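Local coordinates for protein oligopeptide ABC transporter OppAIV (Borrelia burgdorferi B31, PDB 4GL8) that probably binds oligopeptides outside the cytoplasmic membrane and hands them to an ABC transporter for uptake, as in other solute-binding proteins of its family, at residues N246-T249 against A250-Y254; F437-I440 against F441-E444; E406-S409 against T410-N413; L461-K464 against S465-R469; V185-H188 against V189-Y193. All blocks are in the same frame, centred on the assembly; numbering follows the deposited sequence.

Contact 1 (N246-T249 against A250-Y254); sequences NSIT and AYNMY
The shortest polar bond here runs from Tyr-251 N to Ser-247 O, 2.8 Å, with an N-H...O angle of 144°. It belongs to a run of four i to i+4 bonds that opens helix 247-255. Ala-250 N closes the first turn on Asn-246 O, the straightest of the set at 172°. Met-253 N reaches Thr-249 O at 2.9 Å, and Asn-252 N bonds to Ile-248 O.

Asn-246 stands at the N-cap. Asn-246 OD1 accepts from Thr-249 N at 2.9 Å, with the donor lying well above the plane of the amide carbonyl and not on a lone pair. The torsion that permits this places CG trans to the main-chain N (chi1 -171°), which brings OD1 to the first-turn N-H of Thr-249 and gives it an acceptor.

Along the flank, Ile-248 and Asn-252 run side by side in the same direction, and the CG2 branch of Ile-248 lies 3.5 Å from Asn-252 ND2. Thr-249 and Met-253 are paired in the same manner, though more loosely, with Thr-249 CG2 4.2 Å from Met-253 SD. Met-253 CG stands beside its own backbone N, which runs the side chain along Thr-249.

On the inner side the helix rests on strands: Ala-250 and Tyr-254 touch Ile-262 of strand 261-263, while Tyr-251 and Tyr-254 lie on Leu-503 of strand 492-504. Ser-247 OG bonds to Asp-380 at the start of helix 380-397, and Tyr-254 OH to Asp-279 just before strand 280-285.

Contact 2 (F437-I440 against F441-E444); sequences FLSI and FQTE
The turn that follows the short helix 435-438 is held by Ser-439 and Gln-442, which meet through both backbone and side chain. Gln-442 N donates to Ser-439 O at 3.1 Å, and Ser-439 OG donates to Gln-442 OE1 at 3.0 Å. The hydroxyl approaches from above the plane of the amide carbonyl, 53° out of it. Gln-442 carries its amide back to the serine on a chain extended beyond CG (chi2 173°).

One residue earlier, Phe-441 N bonds to Leu-438 O at 3.3 Å. Both backbone bonds span three residues, as in a tight turn, and psi of Gln-442 (143°) then takes the chain into the long loop before helix 456-466.

Ile-440 and Phe-441 lie alongside each other, pointing the same way, with Ile-440 CG1 obliquely placed 3.6 Å from Phe-441 CD2. Phe-437 O sits at the edge of the Phe-441 ring, near its plane. Around this turn, Phe-441 also meets the ring of Phe-494 and packs on Ile-485 of helix 471-489, while Tyr-458 OH bonds to Leu-438 O.

Contact 3 (E406-S409 against T410-N413); sequences EEWS and TYIN
Trp-408 and Tyr-411 set their rings almost parallel, with planes 18° apart, but slide past each other: the indole's six-membered ring and the phenol have centroids 5.5 Å apart and barely overlap. Contact is made where Trp-408 CZ3 comes 3.7 Å from Tyr-411 CD2. Ile-412 approaches the indole over a face, its CD1 lying 3.9 Å from the centroid of the Trp-408 five-membered ring and 19° off the normal, a CH-pi contact. The extended isoleucine chain (chi2 164°) delivers that methyl.

Glu-406 crosses Thr-410 at about a right angle, its CD 3.5 Å from Thr-410 CG2. The carboxylate is held by partners beyond the turn, OE2 in a salt bridge with Lys-375 and OE1 in a hydrogen bond with Ser-414.

Glu-407 is the N-cap residue: bent at chi2, it brings OE1 to within 2.9 Å of Ser-409 N, met from above the carboxylate plane. The first turn is closed by the bond from Tyr-411 N to Glu-407 O, 2.8 Å, in the carbonyl plane.

The bound peptide packs its backbone on Trp-408, whose NE1 bonds to Asp-50, so this helix start borders the ligand. The chain passes here from strand 401-406 into helix 408-417; Trp-408 and Tyr-411 both touch Asn-377 on the neighbouring strand 372-377, and Tyr-411 OH bonds to Arg-424 O of strand 422-428.

Contact 4 (L461-K464 against S465-R469); sequences LLIK and SDNER
Ser-465 makes two bonds to the preceding turn. Its N donates to Leu-461 O at 2.9 Å, and its hydroxyl donates to Leu-462 O at 2.8 Å. The side chain can fold back in this way because OG sits between the backbone N and the carbonyl carbon (chi1 81°).

Asp-466 follows, and its N also donates to Leu-462 O, at 3.1 Å, so that one carbonyl oxygen is gripped by a backbone N-H and a hydroxyl together. Both donors are tilted by less than 20° from the carbonyl plane. A weak second bond links Asp-466 N to Ile-463 O, with an angle of only 124°.

At Asn-467 the chain leaves helical geometry. Its N is shared between two weak bonds, to Lys-464 O at 3.0 Å and to Ile-463 O at 3.3 Å, as expected where helical pairing frays. The Asn-467 side chain runs alongside that of Ile-463, pointing the same way.

Glu-468 places its CB 3.6 Å from Lys-464 O, while its carboxylate turns onward to accept from Asp-470 N, just ahead of helix 471-489. The charged ends of Lys-464 and Glu-468 do not touch: NZ is 6.5 Å from OE1.

Leu-461, Leu-462 and Ser-465 face helix 471-489 through Ala-481 and Leu-478. The weakening i to i+4 pattern and the added i to i+3 bonds are those of an alpha-helical C-terminus, here at the turn between two consecutive, packed helices.

Contact 5 (V185-H188 against V189-Y193); sequences VPMH and VIEKY
Val-185 and Ile-190 form the tight side of this helix N-terminus, at the start of helix 187-193. Their side chains cross at about a right angle, and Val-185 CG2 lies 3.5 Å from Ile-190 CD1, closer than usual van der Waals contact. Ile-190 CD1 also meets Met-187 SD at 3.7 Å, the sulfur placed by the bend at chi2. Met-187 and Ile-190 continue this apolar side onto Arg-118 of helix 109-119.

Pro-186, at the N-cap position, offers one carbonyl to two N-H groups. Ile-190 N meets Pro-186 O in the carbonyl plane at 3.0 Å, with an angle of 168°, whereas Val-189 N comes to the same Pro-186 O from above that plane at 3.1 Å.

The outer side is looser. Glu-191 and Lys-192 are exposed; Glu-191 N still bonds firmly to Met-187 O, but Lys-192 N reaches His-188 O only weakly, at 3.4 Å.

His-188 holds its ring alongside Val-189 (chi1 74°, CG between the backbone N and the carbonyl carbon), with NE2 bonded to Asp-103. Val-189 CG2 lies over one face of the His-188 imidazole, 3.7 Å from its centroid and 23° off the ring normal.

In the fold
Each contact spans a single unbroken stretch, so each closes only a local turn; all five follow in series, and none nests or crosses. From the N terminus, contact 5 begins helix 187-193, beside helix 109-119. Contact 1 begins helix 247-255, against strands 261-263 and 492-504, its centre about 38 Å from that of contact 5. Contact 3 joins strand 401-406 to helix 408-417, near the bound peptide. Contact 2 lies at helix 435-438, and contact 4 ends helix 456-466. Contacts 2 and 4 touch: Leu-438 O and Leu-462 CD1 are 3.6 Å apart. Contacts 1 and 4 lie on opposite sides of the chain's centre.

Contact 1 (N246-T249 against A250-Y254)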
loop_
_atom_site.group_PDB
_atom_site.type_symbol
_atom_site.label_atom_id
_atom_site.label_comp_id
_atom_site.label_asym_id
_atom_site.label_seq_id
_atom_site.Cartn_x
_atom_site.Cartn_y
_atom_site.Cartn_z
ATOM N N ASN A 246 15.981 9.628 -8.646
ATOM C CA ASN A 246 17.099 10.411 -8.141
ATOM C C ASN A 246 16.627 11.557 -7.208
ATOM O O ASN A 246 16.298 12.651 -7.661
ATOM C CB ASN A 246 17.907 10.952 -9.337
ATOM C CG ASN A 246 19.221 11.592 -8.930
ATOM O OD1 ASN A 246 19.305 12.357 -7.961
ATOM N ND2 ASN A 246 20.258 11.299 -9.691
ATOM N N SER A 247 16.623 11.297 -5.901
ATOM C CA SER A 247 16.239 12.304 -4.913
ATOM C C SER A 247 17.030 13.624 -5.021
ATOM O O SER A 247 16.479 14.684 -4.735
ATOM C CB SER A 247 16.353 11.746 -3.485
ATOM O OG SER A 247 17.687 11.740 -3.024
ATOM N N ILE A 248 18.293 13.574 -5.438
ATOM C CA ILE A 248 19.105 14.786 -5.589
ATOM C C ILE A 248 18.608 15.624 -6.742
ATOM O O ILE A 248 18.642 16.832 -6.670
ATOM C CB ILE A 248 20.618 14.488 -5.823
ATOM C CG1 ILE A 248 21.247 13.853 -4.571
ATOM C CG2 ILE A 248 21.395 15.772 -6.189
ATOM C CD1 ILE A 248 21.293 14.773 -3.353
ATOM N N THR A 249 18.174 14.991 -7.823
ATOM C CA THR A 249 17.656 15.737 -8.958
ATOM C C THR A 249 16.387 16.439 -8.511
ATOM O O THR A 249 16.234 17.648 -8.678
ATOM C CB THR A 249 17.315 14.796 -10.110
ATOM O OG1 THR A 249 18.505 14.105 -10.502
ATOM C CG2 THR A 249 16.729 15.575 -11.293
ATOM N N ALA A 250 15.495 15.655 -7.920
ATOM C CA ALA A 250 14.273 16.185 -7.332
ATOM C C ALA A 250 14.544 17.335 -6.343
ATOM O O ALA A 250 13.847 18.357 -6.362
ATOM C CB ALA A 250 13.502 15.057 -6.643
ATOM N N TYR A 251 15.549 17.177 -5.487
ATOM C CA TYR A 251 15.809 18.189 -4.480
ATOM C C TYR A 251 16.353 19.479 -5.109
ATOM O O TYR A 251 15.988 20.583 -4.671
ATOM C CB TYR A 251 16.755 17.669 -3.415
ATOM C CG TYR A 251 17.007 18.642 -2.300
ATOM C CD1 TYR A 251 15.956 19.147 -1.556
ATOM C CD2 TYR A 251 18.301 19.041 -1.974
ATOM C CE1 TYR A 251 16.174 20.029 -0.521
ATOM C CE2 TYR A 251 18.539 19.921 -0.938
ATOM C CZ TYR A 251 17.471 20.407 -0.209
ATOM O OH TYR A 251 17.671 21.285 0.818
ATOM N N ASN A 252 17.163 19.335 -6.162
ATOM C CA ASN A 252 17.730 20.489 -6.863
ATOM C C ASN A 252 16.653 21.233 -7.633
ATOM O O ASN A 252 16.654 22.455 -7.694
ATOM C CB ASN A 252 18.862 20.056 -7.798
ATOM C CG ASN A 252 20.155 19.722 -7.052
ATOM O OD1 ASN A 252 20.427 20.237 -5.957
ATOM N ND2 ASN A 252 20.982 18.872 -7.669
ATOM N N MET A 253 15.712 20.492 -8.198
ATOM C CA MET A 253 14.556 21.111 -8.840
ATOM C C MET A 253 13.686 21.889 -7.854
ATOM O O MET A 253 13.135 22.923 -8.213
ATOM C CB MET A 253 13.700 20.066 -9.545
ATOM C CG MET A 253 14.303 19.616 -10.858
ATOM S SD MET A 253 13.467 18.151 -11.467
ATOM C CE MET A 253 11.915 18.811 -12.087
ATOM N N TYR A 254 13.561 21.376 -6.632
ATOM C CA TYR A 254 12.753 21.998 -5.616
ATOM C C TYR A 254 13.422 23.298 -5.098
ATOM O O TYR A 254 12.749 24.305 -4.889
ATOM C CB TYR A 254 12.497 20.990 -4.489
ATOM C CG TYR A 254 11.701 21.564 -3.342
ATOM C CD1 TYR A 254 10.317 21.503 -3.346
ATOM C CD2 TYR A 254 12.327 22.191 -2.275
ATOM C CE1 TYR A 254 9.573 22.025 -2.312
ATOM C CE2 TYR A 254 11.582 22.738 -1.230
ATOM C CZ TYR A 254 10.207 22.665 -1.260
ATOM O OH TYR A 254 9.434 23.199 -0.249
#

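Contact 2 (F437-I440 against F441-E444)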
loop_
_atom_site.group_PDB
_atom_site.type_symbol
_atom_site.label_atom_id
_atom_site.label_comp_id
_atom_site.label_asym_id
_atom_site.label_seq_id
_atom_site.Cartn_x
_atom_site.Cartn_y
_atom_site.Cartn_z
ATOM N N PHE A 437 -2.225 -5.796 7.420
ATOM C CA PHE A 437 -0.878 -6.377 7.540
ATOM C C PHE A 437 -0.821 -7.887 7.743
ATOM O O PHE A 437 0.007 -8.578 7.148
ATOM C CB PHE A 437 -0.169 -5.697 8.683
ATOM C CG PHE A 437 0.172 -4.288 8.386
ATOM C CD1 PHE A 437 -0.714 -3.262 8.697
ATOM C CD2 PHE A 437 1.361 -3.985 7.727
ATOM C CE1 PHE A 437 -0.406 -1.968 8.361
ATOM C CE2 PHE A 437 1.681 -2.671 7.426
ATOM C CZ PHE A 437 0.803 -1.670 7.736
ATOM N N LEU A 438 -1.660 -8.417 8.614
ATOM C CA LEU A 438 -1.563 -9.840 8.934
ATOM C C LEU A 438 -2.032 -10.699 7.757
ATOM O O LEU A 438 -1.561 -11.818 7.548
ATOM C CB LEU A 438 -2.359 -10.139 10.188
ATOM C CG LEU A 438 -1.814 -9.402 11.403
ATOM C CD1 LEU A 438 -2.743 -9.668 12.571
ATOM C CD2 LEU A 438 -0.389 -9.859 11.699
ATOM N N SER A 439 -2.899 -10.130 6.944
ATOM C CA SER A 439 -3.398 -10.793 5.763
ATOM C C SER A 439 -2.342 -11.199 4.712
ATOM O O SER A 439 -2.543 -12.178 4.000
ATOM C CB SER A 439 -4.397 -9.870 5.073
ATOM O OG SER A 439 -5.160 -10.664 4.215
ATOM N N ILE A 440 -1.254 -10.424 4.577
ATOM C CA ILE A 440 -0.249 -10.702 3.549
ATOM C C ILE A 440 0.592 -11.924 3.840
ATOM O O ILE A 440 1.223 -12.478 2.950
ATOM C CB ILE A 440 0.631 -9.483 3.225
ATOM C CG1 ILE A 440 1.485 -9.085 4.437
ATOM C CG2 ILE A 440 -0.287 -8.352 2.773
ATOM C CD1 ILE A 440 2.530 -8.026 4.161
ATOM N N PHE A 441 0.557 -12.373 5.081
ATOM C CA PHE A 441 1.191 -13.635 5.469
ATOM C C PHE A 441 0.247 -14.859 5.455
ATOM O O PHE A 441 0.704 -15.973 5.741
ATOM C CB PHE A 441 1.884 -13.448 6.836
ATOM C CG PHE A 441 3.075 -12.511 6.773
ATOM C CD1 PHE A 441 4.320 -12.978 6.431
ATOM C CD2 PHE A 441 2.931 -11.175 7.034
ATOM C CE1 PHE A 441 5.403 -12.133 6.372
ATOM C CE2 PHE A 441 4.002 -10.319 6.963
ATOM C CZ PHE A 441 5.240 -10.802 6.606
ATOM N N GLN A 442 -1.036 -14.684 5.106
ATOM C CA GLN A 442 -1.892 -15.848 4.857
ATOM C C GLN A 442 -1.376 -16.553 3.623
ATOM O O GLN A 442 -0.989 -15.902 2.668
ATOM C CB GLN A 442 -3.345 -15.493 4.552
ATOM C CG GLN A 442 -4.139 -14.887 5.668
ATOM C CD GLN A 442 -5.529 -14.395 5.223
ATOM O OE1 GLN A 442 -5.944 -13.279 5.546
ATOM N NE2 GLN A 442 -6.226 -15.210 4.460
ATOM N N THR A 443 -1.425 -17.876 3.624
ATOM C CA THR A 443 -0.830 -18.701 2.560
ATOM C C THR A 443 -1.110 -18.163 1.172
ATOM O O THR A 443 -0.217 -18.057 0.349
ATOM C CB THR A 443 -1.340 -20.169 2.666
ATOM O OG1 THR A 443 -0.871 -20.727 3.906
ATOM C CG2 THR A 443 -0.837 -21.043 1.471
ATOM N N GLU A 444 -2.356 -17.803 0.919
ATOM C CA GLU A 444 -2.778 -17.432 -0.437
ATOM C C GLU A 444 -2.317 -16.054 -0.879
ATOM O O GLU A 444 -2.444 -15.747 -2.051
ATOM C CB GLU A 444 -4.309 -17.551 -0.598
ATOM C CG GLU A 444 -5.134 -16.838 0.481
ATOM C CD GLU A 444 -5.197 -17.591 1.821
ATOM O OE1 GLU A 444 -4.714 -18.746 1.909
ATOM O OE2 GLU A 444 -5.731 -17.034 2.805
#

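Contact 3 (E406-S409 against T410-N413)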
loop_
_atom_site.group_PDB
_atom_site.type_symbol
_atom_site.label_atom_id
_atom_site.label_comp_id
_atom_site.label_asym_id
_atom_site.label_seq_id
_atom_site.Cartn_x
_atom_site.Cartn_y
_atom_site.Cartn_z
ATOM N N GLU A 406 16.196 -2.769 -8.845
ATOM C CA GLU A 406 15.253 -2.898 -9.949
ATOM C C GLU A 406 14.357 -1.665 -10.028
ATOM O O GLU A 406 13.990 -1.078 -9.016
ATOM C CB GLU A 406 14.399 -4.170 -9.773
ATOM C CG GLU A 406 15.157 -5.476 -9.981
ATOM C CD GLU A 406 14.291 -6.720 -9.853
ATOM O OE1 GLU A 406 13.220 -6.718 -9.196
ATOM O OE2 GLU A 406 14.690 -7.748 -10.428
ATOM N N GLU A 407 14.030 -1.273 -11.245
ATOM C CA GLU A 407 13.063 -0.230 -11.482
ATOM C C GLU A 407 11.713 -0.699 -10.904
ATOM O O GLU A 407 11.420 -1.895 -10.881
ATOM C CB GLU A 407 12.939 0.051 -12.989
ATOM C CG GLU A 407 12.176 1.326 -13.363
ATOM C CD GLU A 407 10.649 1.173 -13.429
ATOM O OE1 GLU A 407 10.126 0.063 -13.726
ATOM O OE2 GLU A 407 9.939 2.183 -13.182
ATOM N N TRP A 408 10.916 0.267 -10.476
ATOM C CA TRP A 408 9.708 0.065 -9.719
ATOM C C TRP A 408 8.804 -1.040 -10.274
ATOM O O TRP A 408 8.424 -1.918 -9.523
ATOM C CB TRP A 408 8.946 1.388 -9.609
ATOM C CG TRP A 408 7.689 1.369 -8.656
ATOM C CD1 TRP A 408 6.417 1.694 -8.990
ATOM C CD2 TRP A 408 7.665 1.078 -7.247
ATOM N NE1 TRP A 408 5.599 1.605 -7.909
ATOM C CE2 TRP A 408 6.330 1.228 -6.819
ATOM C CE3 TRP A 408 8.636 0.672 -6.320
ATOM C CZ2 TRP A 408 5.930 0.996 -5.498
ATOM C CZ3 TRP A 408 8.259 0.436 -5.036
ATOM C CH2 TRP A 408 6.895 0.611 -4.620
ATOM N N SER A 409 8.493 -1.024 -11.568
ATOM C CA SER A 409 7.642 -2.072 -12.172
ATOM C C SER A 409 8.244 -3.439 -12.097
ATOM O O SER A 409 7.542 -4.401 -11.846
ATOM C CB SER A 409 7.317 -1.772 -13.644
ATOM O OG SER A 409 6.354 -0.728 -13.723
ATOM N N THR A 410 9.530 -3.539 -12.367
ATOM C CA THR A 410 10.225 -4.816 -12.294
ATOM C C THR A 410 10.270 -5.287 -10.843
ATOM O O THR A 410 10.114 -6.454 -10.571
ATOM C CB THR A 410 11.650 -4.691 -12.882
ATOM O OG1 THR A 410 11.563 -4.315 -14.269
ATOM C CG2 THR A 410 12.469 -6.042 -12.773
ATOM N N TYR A 411 10.515 -4.369 -9.915
ATOM C CA TYR A 411 10.549 -4.702 -8.486
ATOM C C TYR A 411 9.230 -5.306 -7.992
ATOM O O TYR A 411 9.236 -6.298 -7.272
ATOM C CB TYR A 411 10.894 -3.458 -7.669
ATOM C CG TYR A 411 10.566 -3.577 -6.196
ATOM C CD1 TYR A 411 11.431 -4.213 -5.324
ATOM C CD2 TYR A 411 9.411 -3.031 -5.679
ATOM C CE1 TYR A 411 11.151 -4.303 -3.979
ATOM C CE2 TYR A 411 9.112 -3.114 -4.330
ATOM C CZ TYR A 411 9.977 -3.755 -3.484
ATOM O OH TYR A 411 9.675 -3.831 -2.136
ATOM N N ILE A 412 8.115 -4.720 -8.416
ATOM C CA ILE A 412 6.795 -5.235 -8.080
ATOM C C ILE A 412 6.583 -6.612 -8.696
ATOM O O ILE A 412 6.016 -7.500 -8.057
ATOM C CB ILE A 412 5.655 -4.327 -8.594
ATOM C CG1 ILE A 412 5.657 -2.990 -7.869
ATOM C CG2 ILE A 412 4.284 -4.997 -8.455
ATOM C CD1 ILE A 412 4.818 -1.962 -8.604
ATOM N N ASN A 413 6.981 -6.766 -9.957
ATOM C CA ASN A 413 6.881 -8.066 -10.618
ATOM C C ASN A 413 7.701 -9.107 -9.874
ATOM O O ASN A 413 7.272 -10.220 -9.740
ATOM C CB ASN A 413 7.349 -7.972 -12.065
ATOM C CG ASN A 413 7.426 -9.319 -12.727
ATOM O OD1 ASN A 413 6.450 -9.765 -13.305
ATOM N ND2 ASN A 413 8.565 -10.007 -12.598
HETATM O O HOH W 1 14.692 -2.834 -13.768
#

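Contact 4 (L461-K464 against S465-R469)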
loop_
_atom_site.group_PDB
_atom_site.type_symbol
_atom_site.label_atom_id
_atom_site.label_comp_id
_atom_site.label_asym_id
_atom_site.label_seq_id
_atom_site.Cartn_x
_atom_site.Cartn_y
_atom_site.Cartn_z
ATOM N N LEU A 461 -6.023 -19.065 12.558
ATOM C CA LEU A 461 -6.275 -17.980 13.507
ATOM C C LEU A 461 -6.912 -16.800 12.786
ATOM O O LEU A 461 -7.840 -16.181 13.318
ATOM C CB LEU A 461 -5.004 -17.568 14.248
ATOM C CG LEU A 461 -4.545 -18.575 15.323
ATOM C CD1 LEU A 461 -3.125 -18.273 15.744
ATOM C CD2 LEU A 461 -5.448 -18.570 16.566
ATOM N N LEU A 462 -6.473 -16.509 11.562
ATOM C CA LEU A 462 -7.051 -15.368 10.845
ATOM C C LEU A 462 -8.518 -15.601 10.505
ATOM O O LEU A 462 -9.339 -14.692 10.670
ATOM C CB LEU A 462 -6.268 -15.017 9.580
ATOM C CG LEU A 462 -4.795 -14.636 9.740
ATOM C CD1 LEU A 462 -4.318 -13.863 8.538
ATOM C CD2 LEU A 462 -4.508 -13.808 10.985
ATOM N N ILE A 463 -8.846 -16.818 10.054
ATOM C CA ILE A 463 -10.243 -17.198 9.782
ATOM C C ILE A 463 -11.046 -16.967 11.047
ATOM O O ILE A 463 -12.118 -16.392 11.005
ATOM C CB ILE A 463 -10.415 -18.686 9.361
ATOM C CG1 ILE A 463 -9.626 -19.034 8.079
ATOM C CG2 ILE A 463 -11.889 -19.048 9.103
ATOM C CD1 ILE A 463 -9.946 -18.139 6.922
ATOM N N LYS A 464 -10.516 -17.407 12.178
ATOM C CA LYS A 464 -11.209 -17.227 13.471
ATOM C C LYS A 464 -11.497 -15.766 13.800
ATOM O O LYS A 464 -12.603 -15.392 14.218
ATOM C CB LYS A 464 -10.380 -17.820 14.614
ATOM C CG LYS A 464 -10.817 -19.198 15.063
ATOM C CD LYS A 464 -10.063 -19.646 16.326
ATOM C CE LYS A 464 -10.476 -18.793 17.497
ATOM N NZ LYS A 464 -10.711 -19.583 18.748
ATOM N N SER A 465 -10.481 -14.937 13.623
ATOM C CA SER A 465 -10.676 -13.517 13.827
ATOM C C SER A 465 -11.794 -12.921 12.931
ATOM O O SER A 465 -12.507 -12.038 13.395
ATOM C CB SER A 465 -9.357 -12.760 13.702
ATOM O OG SER A 465 -9.001 -12.520 12.375
ATOM N N ASP A 466 -11.975 -13.421 11.704
ATOM C CA ASP A 466 -13.015 -12.901 10.831
ATOM C C ASP A 466 -14.376 -13.214 11.387
ATOM O O ASP A 466 -15.327 -12.467 11.153
ATOM C CB ASP A 466 -12.950 -13.474 9.407
ATOM C CG ASP A 466 -11.751 -13.004 8.625
ATOM O OD1 ASP A 466 -11.257 -11.881 8.882
ATOM O OD2 ASP A 466 -11.312 -13.767 7.721
ATOM N N ASN A 467 -14.477 -14.314 12.126
ATOM C CA ASN A 467 -15.753 -14.745 12.707
ATOM C C ASN A 467 -16.004 -14.351 14.186
ATOM O O ASN A 467 -16.975 -14.808 14.816
ATOM C CB ASN A 467 -15.858 -16.267 12.524
ATOM C CG ASN A 467 -15.935 -16.677 11.048
ATOM O OD1 ASN A 467 -15.109 -17.428 10.563
ATOM N ND2 ASN A 467 -16.933 -16.176 10.337
ATOM N N GLU A 468 -15.144 -13.522 14.752
ATOM C CA GLU A 468 -15.277 -13.152 16.166
ATOM C C GLU A 468 -15.708 -11.688 16.240
ATOM O O GLU A 468 -14.966 -10.787 15.856
ATOM C CB GLU A 468 -13.963 -13.379 16.895
ATOM C CG GLU A 468 -13.952 -12.997 18.364
ATOM C CD GLU A 468 -15.106 -13.611 19.128
ATOM O OE1 GLU A 468 -15.113 -14.862 19.355
ATOM O OE2 GLU A 468 -16.021 -12.836 19.465
ATOM N N ARG A 469 -16.919 -11.466 16.729
ATOM C CA ARG A 469 -17.543 -10.164 16.688
ATOM C C ARG A 469 -17.124 -9.351 17.899
ATOM O O ARG A 469 -17.291 -8.151 17.890
ATOM C CB ARG A 469 -19.071 -10.319 16.653
#

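Contact 5 (V185-H188 against V189-Y193)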
loop_
_atom_site.group_PDB
_atom_site.type_symbol
_atom_site.label_atom_id
_atom_site.label_comp_id
_atom_site.label_asym_id
_atom_site.label_seq_id
_atom_site.Cartn_x
_atom_site.Cartn_y
_atom_site.Cartn_z
ATOM N N VAL A 185 -14.716 1.563 -11.860
ATOM C CA VAL A 185 -14.076 1.988 -13.107
ATOM C C VAL A 185 -15.107 2.011 -14.230
ATOM O O VAL A 185 -16.122 1.341 -14.127
ATOM C CB VAL A 185 -12.895 1.070 -13.483
ATOM C CG1 VAL A 185 -11.761 1.253 -12.499
ATOM C CG2 VAL A 185 -13.327 -0.384 -13.529
ATOM N N PRO A 186 -14.851 2.787 -15.310
ATOM C CA PRO A 186 -15.865 3.012 -16.363
ATOM C C PRO A 186 -15.980 1.879 -17.385
ATOM O O PRO A 186 -15.211 1.806 -18.377
ATOM C CB PRO A 186 -15.401 4.305 -17.037
ATOM C CG PRO A 186 -13.932 4.366 -16.770
ATOM C CD PRO A 186 -13.728 3.730 -15.415
ATOM N N MET A 187 -16.978 1.034 -17.171
ATOM C CA MET A 187 -17.082 -0.182 -17.943
ATOM C C MET A 187 -17.395 0.043 -19.409
ATOM O O MET A 187 -16.932 -0.719 -20.225
ATOM C CB MET A 187 -18.047 -1.173 -17.305
ATOM C CG MET A 187 -17.419 -1.861 -16.080
ATOM S SD MET A 187 -15.782 -2.579 -16.366
ATOM C CE MET A 187 -16.202 -3.957 -17.413
ATOM N N HIS A 188 -18.129 1.100 -19.744
ATOM C CA HIS A 188 -18.399 1.429 -21.157
ATOM C C HIS A 188 -17.101 1.687 -21.950
ATOM O O HIS A 188 -16.978 1.316 -23.134
ATOM C CB HIS A 188 -19.451 2.569 -21.282
ATOM C CG HIS A 188 -18.948 3.943 -20.927
ATOM N ND1 HIS A 188 -18.771 4.368 -19.628
ATOM C CD2 HIS A 188 -18.651 5.009 -21.713
ATOM C CE1 HIS A 188 -18.363 5.622 -19.628
ATOM N NE2 HIS A 188 -18.308 6.040 -20.879
ATOM N N VAL A 189 -16.111 2.247 -21.261
ATOM C CA VAL A 189 -14.837 2.625 -21.878
ATOM C C VAL A 189 -13.862 1.439 -21.898
ATOM O O VAL A 189 -13.159 1.227 -22.872
ATOM C CB VAL A 189 -14.253 3.854 -21.157
ATOM C CG1 VAL A 189 -12.767 4.008 -21.402
ATOM C CG2 VAL A 189 -15.013 5.118 -21.544
ATOM N N ILE A 190 -13.849 0.651 -20.838
ATOM C CA ILE A 190 -13.079 -0.601 -20.800
ATOM C C ILE A 190 -13.578 -1.586 -21.854
ATOM O O ILE A 190 -12.800 -2.168 -22.601
ATOM C CB ILE A 190 -13.166 -1.236 -19.401
ATOM C CG1 ILE A 190 -12.430 -0.330 -18.401
ATOM C CG2 ILE A 190 -12.620 -2.674 -19.413
ATOM C CD1 ILE A 190 -12.684 -0.620 -16.946
ATOM N N GLU A 191 -14.887 -1.763 -21.917
ATOM C CA GLU A 191 -15.500 -2.612 -22.946
ATOM C C GLU A 191 -15.012 -2.264 -24.356
ATOM O O GLU A 191 -14.761 -3.126 -25.161
ATOM C CB GLU A 191 -16.994 -2.403 -22.947
ATOM C CG GLU A 191 -17.752 -3.669 -22.776
ATOM C CD GLU A 191 -18.036 -3.928 -21.322
ATOM O OE1 GLU A 191 -18.964 -3.265 -20.780
ATOM O OE2 GLU A 191 -17.342 -4.800 -20.749
ATOM N N LYS A 192 -14.902 -0.967 -24.615
ATOM C CA LYS A 192 -14.546 -0.427 -25.901
ATOM C C LYS A 192 -13.047 -0.538 -26.193
ATOM O O LYS A 192 -12.659 -1.100 -27.219
ATOM C CB LYS A 192 -15.020 1.020 -25.929
ATOM C CG LYS A 192 -14.817 1.765 -27.224
ATOM C CD LYS A 192 -15.947 2.778 -27.441
ATOM C CE LYS A 192 -15.453 4.077 -28.076
ATOM N NZ LYS A 192 -16.260 4.445 -29.284
ATOM N N TYR A 193 -12.223 -0.049 -25.261
ATOM C CA TYR A 193 -10.794 0.125 -25.473
ATOM C C TYR A 193 -9.917 -0.992 -24.939
ATOM O O TYR A 193 -8.746 -1.053 -25.289
ATOM C CB TYR A 193 -10.335 1.480 -24.884
ATOM C CG TYR A 193 -10.919 2.634 -25.665
ATOM C CD1 TYR A 193 -10.391 2.988 -26.912
ATOM C CD2 TYR A 193 -12.029 3.334 -25.194
ATOM C CE1 TYR A 193 -10.932 4.024 -27.649
ATOM C CE2 TYR A 193 -12.567 4.380 -25.915
ATOM C CZ TYR A 193 -12.019 4.711 -27.145
ATOM O OH TYR A 193 -12.573 5.722 -27.883
#